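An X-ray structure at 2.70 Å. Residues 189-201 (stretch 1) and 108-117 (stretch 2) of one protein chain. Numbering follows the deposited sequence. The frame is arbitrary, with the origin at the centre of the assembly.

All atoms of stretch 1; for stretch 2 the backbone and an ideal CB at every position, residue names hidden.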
# COMPACT_ATOMS: atom_id res chain seq x y z
N VAL A 189 -16.47 8.52 10.56
CA VAL A 189 -15.43 9.53 10.45
C VAL A 189 -14.67 9.51 9.12
O VAL A 189 -14.35 10.56 8.56
CB VAL A 189 -14.45 9.36 11.57
CG1 VAL A 189 -15.17 9.60 12.88
CG2 VAL A 189 -13.88 7.97 11.52
N GLN A 190 -14.39 8.32 8.59
CA GLN A 190 -13.68 8.24 7.32
C GLN A 190 -14.60 8.70 6.19
O GLN A 190 -14.16 9.25 5.19
CB GLN A 190 -13.19 6.82 7.05
CG GLN A 190 -12.03 6.42 7.94
CD GLN A 190 -11.50 5.05 7.59
OE1 GLN A 190 -12.24 4.20 7.10
NE2 GLN A 190 -10.21 4.81 7.86
N GLN A 191 -15.90 8.48 6.39
CA GLN A 191 -16.89 8.86 5.40
C GLN A 191 -17.12 10.37 5.33
O GLN A 191 -17.53 10.91 4.31
CB GLN A 191 -18.19 8.16 5.71
CG GLN A 191 -19.32 8.47 4.78
CD GLN A 191 -20.63 7.99 5.35
OE1 GLN A 191 -21.12 8.53 6.36
NE2 GLN A 191 -21.22 6.96 4.74
N PHE A 192 -16.85 11.05 6.43
CA PHE A 192 -17.07 12.48 6.47
C PHE A 192 -15.82 13.32 6.32
O PHE A 192 -15.90 14.47 5.90
CB PHE A 192 -17.78 12.85 7.77
CG PHE A 192 -18.03 14.33 7.94
CD1 PHE A 192 -18.83 15.02 7.03
CD2 PHE A 192 -17.47 15.03 9.01
CE1 PHE A 192 -19.07 16.38 7.19
CE2 PHE A 192 -17.71 16.38 9.18
CZ PHE A 192 -18.51 17.06 8.27
N THR A 193 -14.67 12.75 6.67
CA THR A 193 -13.41 13.48 6.57
C THR A 193 -12.69 13.17 5.29
O THR A 193 -11.52 13.53 5.13
CB THR A 193 -12.41 13.13 7.69
OG1 THR A 193 -13.09 12.54 8.80
CG2 THR A 193 -11.70 14.38 8.14
N GLU A 194 -13.37 12.50 4.37
CA GLU A 194 -12.75 12.13 3.10
C GLU A 194 -12.65 13.29 2.12
O GLU A 194 -13.63 13.99 1.87
CB GLU A 194 -13.50 10.98 2.44
CG GLU A 194 -14.96 11.26 2.19
CD GLU A 194 -15.66 10.09 1.51
OE1 GLU A 194 -16.91 10.13 1.40
OE2 GLU A 194 -14.95 9.15 1.07
N ASN A 195 -11.47 13.46 1.55
CA ASN A 195 -11.24 14.53 0.62
C ASN A 195 -11.55 14.19 -0.80
O ASN A 195 -11.78 15.08 -1.61
CB ASN A 195 -9.80 15.00 0.72
CG ASN A 195 -9.42 15.39 2.14
OD1 ASN A 195 -10.24 15.97 2.86
ND2 ASN A 195 -8.19 15.08 2.54
N TYR A 196 -11.59 12.91 -1.14
CA TYR A 196 -11.86 12.56 -2.52
C TYR A 196 -12.84 11.42 -2.70
O TYR A 196 -13.09 10.64 -1.78
CB TYR A 196 -10.55 12.19 -3.24
CG TYR A 196 -9.41 13.15 -3.00
CD1 TYR A 196 -8.54 12.99 -1.92
CD2 TYR A 196 -9.20 14.23 -3.86
CE1 TYR A 196 -7.48 13.87 -1.72
CE2 TYR A 196 -8.15 15.11 -3.66
CZ TYR A 196 -7.29 14.94 -2.60
OH TYR A 196 -6.26 15.82 -2.45
N ASP A 197 -13.40 11.34 -3.90
CA ASP A 197 -14.32 10.27 -4.28
C ASP A 197 -13.40 9.12 -4.68
O ASP A 197 -13.33 8.73 -5.85
CB ASP A 197 -15.16 10.68 -5.49
CG ASP A 197 -15.93 9.51 -6.07
OD1 ASP A 197 -16.38 9.59 -7.24
OD2 ASP A 197 -16.10 8.50 -5.36
N THR A 198 -12.70 8.56 -3.69
CA THR A 198 -11.71 7.50 -3.91
C THR A 198 -12.18 6.13 -4.38
O THR A 198 -13.25 5.66 -4.02
CB THR A 198 -10.84 7.28 -2.63
OG1 THR A 198 -11.59 6.54 -1.66
CG2 THR A 198 -10.43 8.63 -2.02
N LEU A 199 -11.35 5.51 -5.21
CA LEU A 199 -11.59 4.18 -5.72
C LEU A 199 -10.35 3.40 -5.29
O LEU A 199 -9.48 3.10 -6.09
CB LEU A 199 -11.73 4.20 -7.24
CG LEU A 199 -11.85 2.85 -7.97
CD1 LEU A 199 -12.67 1.84 -7.18
CD2 LEU A 199 -12.48 3.12 -9.32
N LEU A 200 -10.27 3.12 -4.00
CA LEU A 200 -9.13 2.44 -3.41
C LEU A 200 -9.08 0.95 -3.72
O LEU A 200 -9.91 0.18 -3.26
CB LEU A 200 -9.15 2.67 -1.90
CG LEU A 200 -7.94 2.24 -1.09
CD1 LEU A 200 -6.71 3.06 -1.47
CD2 LEU A 200 -8.26 2.42 0.38
N ILE A 201 -8.08 0.56 -4.50
CA ILE A 201 -7.92 -0.85 -4.85
C ILE A 201 -6.52 -1.35 -4.45
O ILE A 201 -5.52 -0.63 -4.53
CB ILE A 201 -8.20 -1.10 -6.39
CG1 ILE A 201 -6.98 -0.77 -7.22
CG2 ILE A 201 -9.31 -0.21 -6.89
CD1 ILE A 201 -6.18 -1.97 -7.55
N UNK A 108 0.96 7.46 4.55
CA UNK A 108 0.89 8.33 3.37
C UNK A 108 -0.44 8.31 2.65
O UNK A 108 -0.87 9.33 2.13
CB UNK A 108 1.99 7.94 2.38
N UNK A 109 -1.08 7.15 2.59
CA UNK A 109 -2.34 7.07 1.89
C UNK A 109 -3.53 7.59 2.67
O UNK A 109 -4.34 8.34 2.13
CB UNK A 109 -2.60 5.62 1.49
N UNK A 110 -3.67 7.21 3.93
CA UNK A 110 -4.81 7.71 4.69
C UNK A 110 -4.65 9.20 4.98
O UNK A 110 -5.63 9.96 4.94
CB UNK A 110 -4.97 6.93 6.00
N UNK A 111 -3.43 9.62 5.25
CA UNK A 111 -3.18 11.03 5.54
C UNK A 111 -3.68 11.88 4.38
O UNK A 111 -4.13 13.01 4.56
CB UNK A 111 -1.69 11.28 5.79
N UNK A 112 -3.61 11.31 3.18
CA UNK A 112 -4.04 11.98 1.96
C UNK A 112 -5.52 11.83 1.68
O UNK A 112 -6.14 12.69 1.06
CB UNK A 112 -3.24 11.44 0.77
N UNK A 113 -6.10 10.73 2.13
CA UNK A 113 -7.50 10.47 1.88
C UNK A 113 -8.45 11.12 2.89
O UNK A 113 -9.51 11.61 2.51
CB UNK A 113 -7.73 8.96 1.87
N UNK A 114 -8.04 11.16 4.15
CA UNK A 114 -8.88 11.70 5.20
C UNK A 114 -8.26 12.86 5.95
O UNK A 114 -7.05 12.91 6.12
CB UNK A 114 -9.23 10.59 6.19
N UNK A 115 -9.09 13.78 6.41
CA UNK A 115 -8.60 14.92 7.16
C UNK A 115 -8.74 14.73 8.65
O UNK A 115 -9.35 15.56 9.32
CB UNK A 115 -9.34 16.19 6.73
N UNK A 116 -8.20 13.64 9.19
CA UNK A 116 -8.30 13.40 10.61
C UNK A 116 -7.00 12.82 11.14
O UNK A 116 -6.23 12.21 10.38
CB UNK A 116 -9.47 12.47 10.92
N UNK A 117 -6.75 13.02 12.43
CA UNK A 117 -5.54 12.52 13.06
C UNK A 117 -5.78 11.07 13.47
O UNK A 117 -6.72 10.78 14.20
CB UNK A 117 -5.14 13.38 14.26

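Position 108 lies in a helical backbone, and its ideal CB has no atom of stretch 1 within 5.5 Å. The visible atoms therefore set no preference; the residue is Tyr 108, out of reach.

At 109 CA-to-CB points sideways and the ideal CB again meets nothing within 5.5 Å, but Leu 200 lies farther out. A branched or longer apolar residue could bridge the gap. Ile 109 does so, with its CG2 4.3 Å from Leu 200 CD1.

Position 110 is helical and its CA-to-CB bond points sideways; the ideal CB has nothing of stretch 1 within 5.5 Å, leaving room for many side chains. It is Gln 110, whose end approaches stretch 1 without contact. Position 111 points its CA-to-CB bond away, so small or polar residues suit it as well as others; it is Ser 111.

At 112 the ideal CB is 5.5 Å from Tyr 196 CE1, so a moderately long apolar chain would reach the ring. Leu 112 (chi1 t, chi2 p) puts CD1 3.9 Å from Tyr 196 CE1, while its own O lies 3.3 Å from the same CE1, at the ring edge.

Position 113 ends the helix. Its O accepts a hydrogen bond from Asn 195 N (2.9 Å, 168°), a backbone link. CA-to-CB points away, yet the ideal CB is 4.7 Å from Thr 198 CG2, with Leu 200 beyond; Leu, Ile or Met would suit. Leu 113 (m, t) brings CD2 3.3 Å from Thr 198 CG2 and CD1 4.4 Å from Leu 200 CD1.

At 114 phi/psi of -121/148 leaves the helix, and a single beta bridge pairs the position with Glu 194 (CA to CA 4.4 Å). The ideal CB is 3.9 Å from Thr 193 O, and the aliphatic part of Gln 190 offers a surface to a flat or long apolar group. Tyr 114 lays its ring there: Gln 190 CG is 4.0 Å from the ring centroid, 13° off the normal, a CH-pi contact.

Position 115 gives its backbone N to Thr 193 O (2.8 Å, 153°). Its ideal CB lies 3.3 Å from Thr 193 CG2, a tight fit, and the side chain of Asn 195 is close by, so a compact residue, polar or not, is plausible. It is Asn 115, its side chain beside that of Asn 195.

At 116 CA-to-CB points toward stretch 1, and the ideal CB is 4.0 Å from Thr 193 CG2. Apolar or aromatic groups could cover that methyl. Tyr 116 carries its OH to 4.1 Å from Gln 190 NE2.

Position 117 is unconstrained by stretch 1; it is Ala 117.

Stretch 2 108-117: YIQSLLYNYA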
# COMPACT_ATOMS: atom_id res chain seq x y z
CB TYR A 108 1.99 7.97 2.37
CG TYR A 108 3.39 8.28 2.83
CD1 TYR A 108 4.16 9.23 2.17
CD2 TYR A 108 3.95 7.62 3.94
CE1 TYR A 108 5.45 9.53 2.59
CE2 TYR A 108 5.24 7.90 4.37
CZ TYR A 108 5.99 8.86 3.69
OH TYR A 108 7.27 9.16 4.10
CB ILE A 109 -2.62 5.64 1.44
CG1 ILE A 109 -1.52 5.18 0.51
CG2 ILE A 109 -3.95 5.56 0.72
CD1 ILE A 109 -1.33 6.08 -0.72
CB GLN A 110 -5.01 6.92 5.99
CG GLN A 110 -4.15 7.32 7.16
CD GLN A 110 -4.71 6.80 8.49
OE1 GLN A 110 -4.09 6.96 9.54
NE2 GLN A 110 -5.90 6.19 8.43
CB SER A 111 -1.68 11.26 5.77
OG SER A 111 -1.19 10.40 6.79
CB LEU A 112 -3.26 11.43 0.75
CG LEU A 112 -3.76 11.76 -0.66
CD1 LEU A 112 -3.76 13.26 -0.91
CD2 LEU A 112 -2.88 11.04 -1.66
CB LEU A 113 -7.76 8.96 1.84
CG LEU A 113 -6.97 8.23 0.74
CD1 LEU A 113 -7.21 6.74 0.86
CD2 LEU A 113 -7.41 8.74 -0.62
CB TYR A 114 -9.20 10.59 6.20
CG TYR A 114 -9.64 9.31 5.54
CD1 TYR A 114 -10.75 9.30 4.72
CD2 TYR A 114 -8.94 8.11 5.73
CE1 TYR A 114 -11.17 8.15 4.10
CE2 TYR A 114 -9.35 6.94 5.11
CZ TYR A 114 -10.48 6.97 4.29
OH TYR A 114 -10.94 5.85 3.65
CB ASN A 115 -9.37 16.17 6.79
CG ASN A 115 -8.75 16.89 5.66
OD1 ASN A 115 -9.20 17.97 5.30
ND2 ASN A 115 -7.69 16.32 5.08
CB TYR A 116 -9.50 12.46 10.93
CG TYR A 116 -9.22 10.95 10.93
CD1 TYR A 116 -8.70 10.29 12.06
CD2 TYR A 116 -9.42 10.17 9.76
CE1 TYR A 116 -8.39 8.92 12.02
CE2 TYR A 116 -9.11 8.80 9.73
CZ TYR A 116 -8.60 8.19 10.86
OH TYR A 116 -8.25 6.87 10.81
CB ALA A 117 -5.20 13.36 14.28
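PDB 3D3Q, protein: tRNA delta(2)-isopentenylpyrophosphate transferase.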